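PDB 5YKR: probable aminotransferase from Pseudomonas aeruginosa, which belongs to the class-III aminotransferases of the pyridoxal-phosphate-dependent clan and carries the cofactor covalently attached to a lysine. Local coordinates for residues 145-150 and 222-227; 201-206 and 212-217; 243-248 and 254-259. One frame throughout, in Å; residues are numbered along the deposited sequence.

Contact 1: residues 145-150 and 222-227; sequences FVLRLC and AVLTEP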
# COMPACT_ATOMS: atom_id res chain seq x y z
N PHE A 145 -4.83 -9.55 1.94
CA PHE A 145 -6.30 -9.51 1.86
C PHE A 145 -6.86 -10.83 1.36
O PHE A 145 -7.85 -11.31 1.88
CB PHE A 145 -6.75 -8.36 0.96
CG PHE A 145 -6.33 -6.97 1.44
CD1 PHE A 145 -5.90 -6.74 2.72
CD2 PHE A 145 -6.44 -5.89 0.58
CE1 PHE A 145 -5.52 -5.48 3.13
CE2 PHE A 145 -6.08 -4.63 1.00
CZ PHE A 145 -5.63 -4.40 2.27
N VAL A 146 -6.17 -11.45 0.40
CA VAL A 146 -6.56 -12.80 -0.04
C VAL A 146 -6.48 -13.77 1.13
O VAL A 146 -7.38 -14.61 1.31
CB VAL A 146 -5.75 -13.26 -1.24
CG1 VAL A 146 -5.91 -14.74 -1.48
CG2 VAL A 146 -6.13 -12.44 -2.47
N LEU A 147 -5.40 -13.67 1.94
CA LEU A 147 -5.30 -14.63 3.06
C LEU A 147 -6.46 -14.42 4.05
O LEU A 147 -7.04 -15.41 4.55
CB LEU A 147 -3.96 -14.50 3.75
CG LEU A 147 -2.74 -14.96 2.95
CD1 LEU A 147 -1.45 -14.67 3.76
CD2 LEU A 147 -2.86 -16.43 2.58
N ARG A 148 -6.83 -13.17 4.34
CA ARG A 148 -7.98 -12.88 5.19
C ARG A 148 -9.25 -13.52 4.64
O ARG A 148 -9.99 -14.16 5.39
CB ARG A 148 -8.15 -11.35 5.33
CG ARG A 148 -9.46 -10.93 5.97
CD ARG A 148 -9.60 -9.42 6.11
NE ARG A 148 -8.74 -8.90 7.16
CZ ARG A 148 -8.97 -8.99 8.47
NH1 ARG A 148 -10.09 -9.42 8.90
NH2 ARG A 148 -8.02 -8.60 9.35
N LEU A 149 -9.51 -13.33 3.34
CA LEU A 149 -10.70 -13.87 2.77
C LEU A 149 -10.68 -15.42 2.80
O LEU A 149 -11.72 -16.05 2.97
CB LEU A 149 -10.86 -13.36 1.32
CG LEU A 149 -11.22 -11.88 1.23
CD1 LEU A 149 -11.11 -11.36 -0.19
CD2 LEU A 149 -12.62 -11.57 1.77
N CYS A 150 -9.50 -16.03 2.61
CA CYS A 150 -9.39 -17.49 2.71
C CYS A 150 -9.68 -17.98 4.12
O CYS A 150 -10.32 -19.02 4.29
CB CYS A 150 -8.03 -17.98 2.22
SG CYS A 150 -7.77 -17.84 0.45
N ALA A 222 -5.01 -21.77 3.06
CA ALA A 222 -4.41 -21.50 1.75
C ALA A 222 -2.94 -21.93 1.71
O ALA A 222 -2.27 -21.90 2.75
CB ALA A 222 -4.52 -20.04 1.41
N VAL A 223 -2.48 -22.20 0.48
CA VAL A 223 -1.08 -22.27 0.15
C VAL A 223 -0.77 -21.01 -0.65
O VAL A 223 -1.43 -20.76 -1.67
CB VAL A 223 -0.71 -23.52 -0.69
CG1 VAL A 223 0.73 -23.45 -1.15
CG2 VAL A 223 -0.97 -24.79 0.09
N LEU A 224 0.22 -20.25 -0.23
CA LEU A 224 0.67 -19.03 -0.92
C LEU A 224 2.06 -19.31 -1.49
O LEU A 224 2.99 -19.71 -0.72
CB LEU A 224 0.76 -17.83 0.04
CG LEU A 224 1.37 -16.52 -0.47
CD1 LEU A 224 0.63 -15.99 -1.71
CD2 LEU A 224 1.37 -15.49 0.60
N THR A 225 2.25 -19.12 -2.80
CA THR A 225 3.54 -19.42 -3.42
C THR A 225 3.74 -18.67 -4.73
O THR A 225 2.78 -18.46 -5.48
CB THR A 225 3.72 -20.92 -3.66
OG1 THR A 225 5.08 -21.22 -4.06
CG2 THR A 225 2.73 -21.49 -4.68
N GLU A 226 4.99 -18.33 -5.04
CA GLU A 226 5.36 -18.08 -6.43
C GLU A 226 5.31 -19.41 -7.17
O GLU A 226 5.56 -20.47 -6.58
CB GLU A 226 6.75 -17.50 -6.54
CG GLU A 226 6.93 -16.12 -5.93
CD GLU A 226 8.32 -15.61 -6.26
OE1 GLU A 226 9.29 -15.97 -5.50
OE2 GLU A 226 8.48 -14.91 -7.29
N PRO A 227 5.04 -19.39 -8.48
CA PRO A 227 5.10 -20.66 -9.23
C PRO A 227 6.51 -21.14 -9.55
O PRO A 227 6.71 -22.29 -9.96
CB PRO A 227 4.30 -20.31 -10.50
CG PRO A 227 4.54 -18.85 -10.71
CD PRO A 227 4.66 -18.24 -9.34
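Leu-147 and Cys-150 of helix 139-154 rest on Ala-222 and Leu-224 of strand 220-225 in a small, buried, wholly apolar helix-on-sheet contact. The two short segments run nearly antiparallel, at 166°, and their axes approach to 9.7 Å. The nearest alpha carbons belong to Cys-150 and Ala-222, so the contact is closest at the start of the strand segment. Ala-222 is the shared seat: its CB meets Cys-150 SG at 4.0 Å and Leu-147 CD2 at 4.1 Å, taking a thiol and a methyl from successive turns of the helix. The CB of Cys-150 faces the strand directly. Leu-147 starts off along the strand's flank, but its first torsion, which sets CG anti to the carbonyl carbon (chi1 -69°), carries CG in toward the strand. Its two methyls then divide between neighbours, CD2 going to Ala-222 and CD1 reaching Leu-224 CD2 at 4.3 Å. These are loose van der Waals distances, and no hydrogen bond spans the pair. Beside them Ile-257 of the adjacent strand touches Leu-147, Ala-222 and Leu-224 and fills in the same apolar layer. Val-223 turns the other way, and its backbone pairs with Ala-255 and Ile-257. Another flank of the helix faces the dimer partner: Arg-148 forms a salt bridge with Asp-171 of the second subunit. The seven-stranded mixed sheet, with strand order 1-7-6-5-4-2-3 and helices packed on it, is the core of the large domain of fold-type I pyridoxal-phosphate enzymes, the fold of the class-III aminotransferases; this contact lays one such helix, nearly antiparallel, along one of its strands.

Contact 2: residues 201-206 and 212-217; sequences RLVEFN and EAALAH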
# COMPACT_ATOMS: atom_id res chain seq x y z
N ARG A 201 2.14 -22.83 8.53
CA ARG A 201 2.84 -24.10 8.37
C ARG A 201 3.88 -23.90 7.28
O ARG A 201 3.58 -23.37 6.21
CB ARG A 201 1.92 -25.27 8.11
CG ARG A 201 0.99 -25.59 9.28
CD ARG A 201 0.11 -26.82 8.99
NE ARG A 201 -0.79 -27.15 10.11
CZ ARG A 201 -0.38 -27.74 11.23
NH1 ARG A 201 0.89 -28.14 11.39
NH2 ARG A 201 -1.24 -27.95 12.18
N LEU A 202 5.12 -24.25 7.57
CA LEU A 202 6.24 -24.06 6.65
C LEU A 202 6.65 -25.39 6.03
O LEU A 202 6.74 -26.42 6.72
CB LEU A 202 7.39 -23.44 7.39
CG LEU A 202 8.60 -23.04 6.57
CD1 LEU A 202 8.24 -21.98 5.52
CD2 LEU A 202 9.79 -22.56 7.45
N VAL A 203 6.89 -25.36 4.73
CA VAL A 203 7.36 -26.50 3.95
C VAL A 203 8.48 -26.06 3.03
O VAL A 203 8.55 -24.87 2.69
CB VAL A 203 6.15 -27.08 3.15
CG1 VAL A 203 6.49 -28.33 2.44
CG2 VAL A 203 4.93 -27.31 4.06
N GLU A 204 9.35 -26.96 2.61
CA GLU A 204 10.27 -26.65 1.50
C GLU A 204 9.51 -26.81 0.18
O GLU A 204 8.64 -27.70 0.02
CB GLU A 204 11.48 -27.59 1.46
CG GLU A 204 12.53 -27.35 2.53
CD GLU A 204 13.32 -26.08 2.43
OE1 GLU A 204 13.25 -25.32 1.44
OE2 GLU A 204 14.03 -25.79 3.41
N PHE A 205 9.88 -25.98 -0.79
CA PHE A 205 9.40 -26.15 -2.19
C PHE A 205 9.80 -27.53 -2.70
O PHE A 205 10.77 -28.14 -2.20
CB PHE A 205 10.03 -25.04 -3.04
CG PHE A 205 9.29 -24.64 -4.29
CD1 PHE A 205 8.04 -24.09 -4.23
CD2 PHE A 205 9.96 -24.62 -5.54
CE1 PHE A 205 7.41 -23.63 -5.36
CE2 PHE A 205 9.34 -24.12 -6.66
CZ PHE A 205 8.04 -23.64 -6.57
N ASN A 206 9.06 -28.06 -3.67
CA ASN A 206 9.41 -29.32 -4.32
C ASN A 206 9.41 -30.52 -3.35
O ASN A 206 10.24 -31.45 -3.47
CB ASN A 206 10.75 -29.19 -5.07
CG ASN A 206 10.63 -28.32 -6.28
OD1 ASN A 206 9.58 -28.33 -6.93
ND2 ASN A 206 11.70 -27.59 -6.62
N GLU A 212 1.76 -32.67 1.80
CA GLU A 212 0.65 -33.53 2.21
C GLU A 212 0.51 -33.58 3.74
O GLU A 212 -0.59 -33.42 4.29
CB GLU A 212 0.84 -34.93 1.61
CG GLU A 212 -0.09 -36.00 2.14
CD GLU A 212 -1.56 -35.78 1.91
OE1 GLU A 212 -1.86 -35.51 0.76
OE2 GLU A 212 -2.41 -35.93 2.87
N ALA A 213 1.65 -33.79 4.40
CA ALA A 213 1.62 -33.85 5.86
C ALA A 213 1.10 -32.56 6.51
O ALA A 213 0.34 -32.56 7.48
CB ALA A 213 2.99 -34.21 6.43
N ALA A 214 1.49 -31.43 5.93
CA ALA A 214 1.00 -30.14 6.43
C ALA A 214 -0.51 -29.95 6.23
O ALA A 214 -1.22 -29.57 7.15
CB ALA A 214 1.75 -28.99 5.75
N LEU A 215 -0.99 -30.22 5.02
CA LEU A 215 -2.41 -30.03 4.71
C LEU A 215 -3.33 -31.00 5.46
O LEU A 215 -4.47 -30.66 5.77
CB LEU A 215 -2.67 -30.14 3.21
CG LEU A 215 -1.90 -29.18 2.32
CD1 LEU A 215 -2.36 -29.34 0.87
CD2 LEU A 215 -2.00 -27.74 2.78
N ALA A 216 -2.80 -32.19 5.78
CA ALA A 216 -3.61 -33.23 6.41
C ALA A 216 -4.10 -32.85 7.80
O ALA A 216 -5.05 -33.43 8.32
CB ALA A 216 -2.83 -34.56 6.48
N HIS A 217 -3.47 -31.86 8.43
CA HIS A 217 -3.98 -31.37 9.73
C HIS A 217 -5.38 -30.78 9.64
O HIS A 217 -6.05 -30.65 10.66
CB HIS A 217 -3.03 -30.38 10.40
CG HIS A 217 -1.69 -30.95 10.66
ND1 HIS A 217 -1.41 -31.80 11.71
CD2 HIS A 217 -0.55 -30.88 9.92
CE1 HIS A 217 -0.14 -32.14 11.65
NE2 HIS A 217 0.41 -31.61 10.59
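Arg-201, on the outermost strand 200-203 of the large sheet, reaches across Ala-214 to lay its guanidinium flat on the imidazole of His-217, and these three residues make up most of the contact. The stack is close to parallel, with planes 10° apart and centres 3.8 Å from each other. The overlap is offset: His-217 CD2 lies over the middle of the guanidinium, Arg-201 NH1 lies over the ring toward its rim, and Arg-201 NH2 sits 3.4 Å from His-217 CG. An extended chain from CG to NE gives Arg-201 this reach, and a turn about the last torsion (chi4 -76°) brings the planar end round to face the ring. On the way Arg-201 CD passes Ala-214 O at 3.6 Å, a carbonyl that also lies at the edge of the His-217 ring, in its plane, and takes a weak backbone bond from His-217 N. Beside the arginine the packing is apolar: Val-203, two residues on and facing the helix like Arg-201, puts CG2 4.0 Å from Ala-214 CB. Leu-215 turns off to Val-160 and Val-223, toward the inner strands. The arginine's main polar partner stands elsewhere: NH2 makes a salt bridge with Asp-219, and Lys-158 is close by. Both Arg-201 and His-217 also touch a neighbouring molecule in the crystal, so part of the arrangement is at the surface. Chemically this is a cation laid on an aromatic ring and also paired with a carboxylate: the salt bridge to Asp-219 probably helps hold the guanidinium's orientation, the ring meets one of its flat faces, and the positive charge would probably make protonation of His-217 less favourable.

Contact 3: residues 243-248 and 254-259; sequences AGLREL and VALIID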
# COMPACT_ATOMS: atom_id res chain seq x y z
N ALA A 243 1.59 -30.19 -10.74
CA ALA A 243 0.49 -31.11 -10.80
C ALA A 243 0.15 -31.65 -9.42
O ALA A 243 -1.00 -31.71 -9.04
CB ALA A 243 0.80 -32.25 -11.76
N GLY A 244 1.18 -31.97 -8.63
CA GLY A 244 0.99 -32.46 -7.26
C GLY A 244 0.44 -31.41 -6.32
O GLY A 244 -0.42 -31.66 -5.51
N LEU A 245 0.98 -30.20 -6.45
CA LEU A 245 0.51 -29.07 -5.68
C LEU A 245 -0.98 -28.83 -5.94
O LEU A 245 -1.76 -28.59 -5.01
CB LEU A 245 1.37 -27.84 -6.00
CG LEU A 245 0.89 -26.48 -5.43
CD1 LEU A 245 0.86 -26.51 -3.91
CD2 LEU A 245 1.85 -25.40 -5.92
N ARG A 246 -1.35 -28.84 -7.21
CA ARG A 246 -2.75 -28.59 -7.55
C ARG A 246 -3.64 -29.72 -7.03
O ARG A 246 -4.72 -29.46 -6.54
CB ARG A 246 -2.91 -28.39 -9.05
CG ARG A 246 -4.32 -28.22 -9.54
CD ARG A 246 -4.95 -26.90 -9.14
NE ARG A 246 -5.33 -26.85 -7.72
CZ ARG A 246 -6.10 -25.92 -7.17
NH1 ARG A 246 -6.53 -24.89 -7.90
NH2 ARG A 246 -6.44 -26.00 -5.89
N GLU A 247 -3.19 -30.97 -7.20
CA GLU A 247 -3.97 -32.10 -6.75
C GLU A 247 -4.17 -32.11 -5.23
O GLU A 247 -5.29 -32.32 -4.75
CB GLU A 247 -3.40 -33.42 -7.31
CG GLU A 247 -4.30 -34.65 -7.06
CD GLU A 247 -4.19 -35.25 -5.66
OE1 GLU A 247 -3.10 -35.15 -5.01
OE2 GLU A 247 -5.18 -35.83 -5.16
N LEU A 248 -3.09 -31.90 -4.47
CA LEU A 248 -3.17 -31.92 -3.00
C LEU A 248 -4.09 -30.82 -2.47
O LEU A 248 -4.86 -31.06 -1.55
CB LEU A 248 -1.77 -31.76 -2.40
CG LEU A 248 -0.85 -33.00 -2.43
CD1 LEU A 248 0.53 -32.66 -1.98
CD2 LEU A 248 -1.40 -34.04 -1.55
N VAL A 254 -8.08 -26.75 -0.07
CA VAL A 254 -7.18 -25.68 0.33
C VAL A 254 -6.98 -24.73 -0.88
O VAL A 254 -6.69 -25.19 -1.96
CB VAL A 254 -5.83 -26.22 0.80
CG1 VAL A 254 -4.82 -25.10 0.98
CG2 VAL A 254 -6.01 -27.02 2.11
N ALA A 255 -7.14 -23.42 -0.67
CA ALA A 255 -6.92 -22.45 -1.74
C ALA A 255 -5.48 -22.43 -2.20
O ALA A 255 -4.58 -22.38 -1.36
CB ALA A 255 -7.36 -21.06 -1.30
N LEU A 256 -5.27 -22.37 -3.51
CA LEU A 256 -3.94 -22.26 -4.09
C LEU A 256 -3.79 -20.82 -4.62
O LEU A 256 -4.49 -20.43 -5.60
CB LEU A 256 -3.76 -23.26 -5.24
CG LEU A 256 -2.43 -23.21 -5.97
CD1 LEU A 256 -1.27 -23.38 -5.03
CD2 LEU A 256 -2.44 -24.24 -7.11
N ILE A 257 -2.91 -20.06 -3.98
CA ILE A 257 -2.67 -18.66 -4.36
C ILE A 257 -1.32 -18.60 -5.05
O ILE A 257 -0.27 -18.92 -4.45
CB ILE A 257 -2.62 -17.73 -3.13
CG1 ILE A 257 -3.83 -17.92 -2.21
CG2 ILE A 257 -2.44 -16.27 -3.60
CD1 ILE A 257 -3.60 -17.33 -0.84
N ILE A 258 -1.35 -18.14 -6.32
CA ILE A 258 -0.14 -18.05 -7.15
C ILE A 258 0.22 -16.57 -7.29
O ILE A 258 -0.55 -15.77 -7.82
CB ILE A 258 -0.35 -18.72 -8.51
CG1 ILE A 258 -0.70 -20.22 -8.33
CG2 ILE A 258 0.86 -18.52 -9.38
CD1 ILE A 258 0.36 -21.04 -7.71
N ASP A 259 1.38 -16.21 -6.76
CA ASP A 259 1.92 -14.85 -6.73
C ASP A 259 2.93 -14.69 -7.86
O ASP A 259 4.03 -15.24 -7.83
CB ASP A 259 2.59 -14.58 -5.37
CG ASP A 259 3.11 -13.18 -5.22
OD1 ASP A 259 3.12 -12.38 -6.18
OD2 ASP A 259 3.57 -12.88 -4.04
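Arg-246 of helix 241-251 and Leu-256 of strand 255-259 mark the closest approach of the two backbones, 7.3 Å from CA to CA. Leu-256 is the centre of the contact, its CB directed toward the helix; with CG anti to the backbone N (chi1 177°) the methyls reach Leu-245 and Arg-246. CD1 presses against the branch point of Leu-245, 3.8 Å from CG, and lies equally near Leu-245 CD2. CD2 goes the other way, to Arg-246, where it sits 3.9 Å above the guanidinium plane, displaced toward the rim. Leu-256 CB lies over the same face, 3.9 Å from Arg-246 NH2. The arginine gets there by folding: bends at chi2 (71°) and chi3 (-74°) bring its end over Leu-256. Val-254 O lies at the guanidinium edge, near its plane, but 4.0 Å from Arg-246 NH2. The real polar grip is outside the two segments: Arg-246 NH1 bonds to Glu-278 O, while NH2 forms a salt bridge with Asp-280 and a hydrogen bond with Thr-249. Asp-280 also accepts the backbone N-H of Leu-256, joining the arginine and the strand through one carboxylate. The contact closes the second half of the beta-alpha-beta unit made by strand 220-225, helix 241-251 and strand 255-259. Its chemistry is that of a buried cation whose flat face rests on leucine carbons while its NH1 and NH2 bond to Glu-278, Asp-280 and Thr-249, so that charge and apolar core coexist without a hydrogen bond across the segments.

Overall arrangement
From the N terminus, helix 139-154 comes first, and contact 1 closes the long loop that returns at strand 220-225. Contact 2 is nested inside that loop, a short turn-back from edge strand 200-203 to helix 208-215. Contact 3 follows in series, joining helix 241-251 to strand 255-259. All three lie on one seven-stranded sheet, in which strands 220-225 and 255-259 are neighbours. Helix 139-154 packs on one face; helices 208-215 and 241-251 lie on the other, where Leu-215 touches both Val-223 and Val-254. Phe-205 packs on Thr-225, tying contact 2 to contact 1.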